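PDB 3TBF: glucosamine--fructose-6-phosphate aminotransferase [isomerizing] from Francisella tularensis subsp. tularensis, which catalyses glutamine-dependent conversion of fructose 6-phosphate to glucosamine 6-phosphate, this C-terminal fragment being the two-SIS-domain part that probably carries the sugar isomerase activity. Local coordinates for residues V161-A166 and A246-E251. Sequence-based numbering, arbitrary orientation.
Sequences VASTKA and ALKLKE
Lys248 NZ is held by three groups: it gives a 2.9 Å hydrogen bond to Ser163 O, forms a salt bridge with Glu244 OE2 one helical turn back, and bonds Thr64 OG1 at the start of helix 63-80. The bond to Ser163 lies in the carbonyl plane on a lone pair, with an angle of 136° at the oxygen. Ser163 OG stands 3.5 Å from Lys248 NZ, a polar neighbour more than a bonded partner; chi1 of 82° sets this hydroxyl between its own backbone N and carbonyl carbon, on the NZ side. The lysine does not reach out straight. Its chain bends at chi2, chi3 and chi4, and the folded aliphatic part lies against the loop, with CD 3.6 Å from Ala162 CB. That methyl points at helix 238-253 and rests against both the Lys248 CD-CE segment and Glu251 OE1, the latter 3.8 Å away. Glu251, with CG anti to its backbone N (chi1 -153°) and the chain extended beyond, brings OE1 to 3.9 Å from Lys248 NZ, a long salt bridge. OE1 is buried and has no hydrogen-bonding partner in the model. A lysine and a glutamate three residues apart on this helix, facing the loop, are consistent with the sugar-isomerase pocket of the GlmS family. Val161 pairs by backbone with Val359 in the C-terminal tail. The contact joins the two SIS halves of the chain: residues 161-164 form the loop leading into helix 165-184 of the first, while helix 238-253 connects strand 229-234 to its parallel neighbour 256-261, outermost in the sheet within this chain, as a beta-alpha-beta crossover of the other. Helix 335-355 touches both sides, through Gln345 on Thr164 and Ser348 on Lys248.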
ATOM      1  N   VAL A 161      16.922  15.826   7.437  1.00 34.54           N
ATOM      2  CA  VAL A 161      16.965  14.647   6.597  1.00 35.37           C
ATOM      3  C   VAL A 161      15.495  14.256   6.280  1.00 35.40           C
ATOM      4  O   VAL A 161      15.137  14.059   5.112  1.00 35.88           O
ATOM      5  CB  VAL A 161      17.742  13.444   7.256  1.00 35.55           C
ATOM      6  CG1 VAL A 161      17.560  12.170   6.412  1.00 35.21           C
ATOM      7  CG2 VAL A 161      19.212  13.768   7.404  1.00 35.07           C
ATOM      8  N   ALA A 162      14.655  14.156   7.312  1.00 34.26           N
ATOM      9  CA  ALA A 162      13.257  13.837   7.077  1.00 33.50           C
ATOM     10  C   ALA A 162      12.514  15.121   6.830  1.00 32.76           C
ATOM     11  O   ALA A 162      12.858  16.178   7.361  1.00 33.17           O
ATOM     12  CB  ALA A 162      12.632  13.071   8.269  1.00 33.36           C
ATOM     13  N   SER A 163      11.490  15.042   5.999  1.00 30.81           N
ATOM     14  CA  SER A 163      10.652  16.187   5.822  1.00 29.21           C
ATOM     15  C   SER A 163       9.563  16.204   6.934  1.00 27.24           C
ATOM     16  O   SER A 163       8.994  15.162   7.335  1.00 27.25           O
ATOM     17  CB  SER A 163      10.040  16.156   4.453  1.00 28.80           C
ATOM     18  OG  SER A 163       8.935  15.309   4.517  1.00 31.23           O
ATOM     19  N   THR A 164       9.299  17.399   7.437  1.00 24.74           N
ATOM     20  CA  THR A 164       8.345  17.592   8.507  1.00 22.31           C
ATOM     21  C   THR A 164       7.319  18.605   8.048  1.00 21.26           C
ATOM     22  O   THR A 164       6.194  18.251   7.692  1.00 21.03           O
ATOM     23  CB  THR A 164       9.027  18.040   9.811  1.00 22.41           C
ATOM     24  OG1 THR A 164       9.812  19.224   9.572  1.00 20.05           O
ATOM     25  CG2 THR A 164       9.904  16.908  10.380  1.00 16.76           C
ATOM     26  N   LYS A 165       7.709  19.866   8.005  1.00 19.29           N
ATOM     27  CA  LYS A 165       6.753  20.885   7.645  1.00 17.31           C
ATOM     28  C   LYS A 165       6.244  20.772   6.212  1.00 16.38           C
ATOM     29  O   LYS A 165       5.153  21.230   5.906  1.00 16.85           O
ATOM     30  CB  LYS A 165       7.317  22.251   7.954  1.00 18.13           C
ATOM     31  CG  LYS A 165       8.440  22.638   7.073  1.00 17.08           C
ATOM     32  CD  LYS A 165       9.180  23.795   7.591  1.00 13.76           C
ATOM     33  CE  LYS A 165      10.256  24.190   6.570  1.00 14.54           C
ATOM     34  NZ  LYS A 165      10.724  25.606   6.783  1.00 12.71           N
ATOM     35  N   ALA A 166       6.997  20.128   5.330  1.00 16.16           N
ATOM     36  CA  ALA A 166       6.515  19.876   3.966  1.00 14.76           C
ATOM     37  C   ALA A 166       5.340  18.897   3.974  1.00 14.10           C
ATOM     38  O   ALA A 166       4.467  18.998   3.136  1.00 15.04           O
ATOM     39  CB  ALA A 166       7.603  19.336   3.119  1.00 14.18           C
ATOM     40  N   ALA A 246       6.183   5.839  10.542  1.00 14.29           N
ATOM     41  CA  ALA A 246       7.148   4.734  10.389  1.00 14.40           C
ATOM     42  C   ALA A 246       8.228   5.138   9.456  1.00 14.47           C
ATOM     43  O   ALA A 246       9.364   4.795   9.668  1.00 15.66           O
ATOM     44  CB  ALA A 246       6.470   3.429   9.896  1.00 13.56           C
ATOM     45  N   LEU A 247       7.875   5.849   8.403  1.00 14.87           N
ATOM     46  CA  LEU A 247       8.860   6.323   7.459  1.00 14.84           C
ATOM     47  C   LEU A 247       9.849   7.228   8.148  1.00 15.85           C
ATOM     48  O   LEU A 247      11.037   7.114   7.912  1.00 15.24           O
ATOM     49  CB  LEU A 247       8.172   7.081   6.325  1.00 14.60           C
ATOM     50  CG  LEU A 247       9.083   7.774   5.320  1.00 15.84           C
ATOM     51  CD1 LEU A 247       9.921   6.630   4.635  1.00 15.95           C
ATOM     52  CD2 LEU A 247       8.270   8.618   4.312  1.00 14.57           C
ATOM     53  N   LYS A 248       9.393   8.148   9.000  1.00 17.01           N
ATOM     54  CA  LYS A 248      10.385   9.036   9.685  1.00 18.11           C
ATOM     55  C   LYS A 248      11.318   8.213  10.584  1.00 17.78           C
ATOM     56  O   LYS A 248      12.522   8.439  10.595  1.00 17.54           O
ATOM     57  CB  LYS A 248       9.797  10.143  10.544  1.00 18.58           C
ATOM     58  CG  LYS A 248       8.723  11.053   9.949  1.00 22.13           C
ATOM     59  CD  LYS A 248       9.212  12.010   8.918  1.00 23.62           C
ATOM     60  CE  LYS A 248       9.309  11.394   7.525  1.00 23.47           C
ATOM     61  NZ  LYS A 248       8.856  12.399   6.479  1.00 23.85           N
ATOM     62  N   LEU A 249      10.772   7.303  11.361  1.00 17.41           N
ATOM     63  CA  LEU A 249      11.602   6.562  12.293  1.00 18.93           C
ATOM     64  C   LEU A 249      12.655   5.781  11.561  1.00 20.77           C
ATOM     65  O   LEU A 249      13.814   5.786  11.945  1.00 22.81           O
ATOM     66  CB  LEU A 249      10.755   5.617  13.145  1.00 18.86           C
ATOM     67  CG  LEU A 249      11.508   4.959  14.295  1.00 17.71           C
ATOM     68  CD1 LEU A 249      12.040   6.016  15.149  1.00 17.96           C
ATOM     69  CD2 LEU A 249      10.585   4.008  15.083  1.00 18.51           C
ATOM     70  N   LYS A 250      12.251   5.131  10.487  1.00 21.48           N
ATOM     71  CA  LYS A 250      13.128   4.312   9.684  1.00 23.83           C
ATOM     72  C   LYS A 250      14.219   5.176   9.045  1.00 25.41           C
ATOM     73  O   LYS A 250      15.416   4.869   9.127  1.00 26.14           O
ATOM     74  CB  LYS A 250      12.237   3.639   8.624  1.00 24.29           C
ATOM     75  CG  LYS A 250      12.859   2.708   7.657  1.00 28.02           C
ATOM     76  CD  LYS A 250      11.806   1.873   6.902  1.00 33.41           C
ATOM     77  CE  LYS A 250      10.529   2.657   6.517  1.00 35.24           C
ATOM     78  NZ  LYS A 250       9.619   1.890   5.607  1.00 37.58           N
ATOM     79  N   GLU A 251      13.789   6.286   8.461  1.00 26.64           N
ATOM     80  CA  GLU A 251      14.621   7.176   7.654  1.00 28.46           C
ATOM     81  C   GLU A 251      15.745   7.807   8.438  1.00 28.31           C
ATOM     82  O   GLU A 251      16.784   8.063   7.859  1.00 28.46           O
ATOM     83  CB  GLU A 251      13.751   8.326   7.093  1.00 30.02           C
ATOM     84  CG  GLU A 251      14.170   9.002   5.779  1.00 34.88           C
ATOM     85  CD  GLU A 251      13.031   9.896   5.152  1.00 41.00           C
ATOM     86  OE1 GLU A 251      12.030  10.223   5.834  1.00 44.94           O
ATOM     87  OE2 GLU A 251      13.131  10.276   3.958  1.00 46.15           O
TER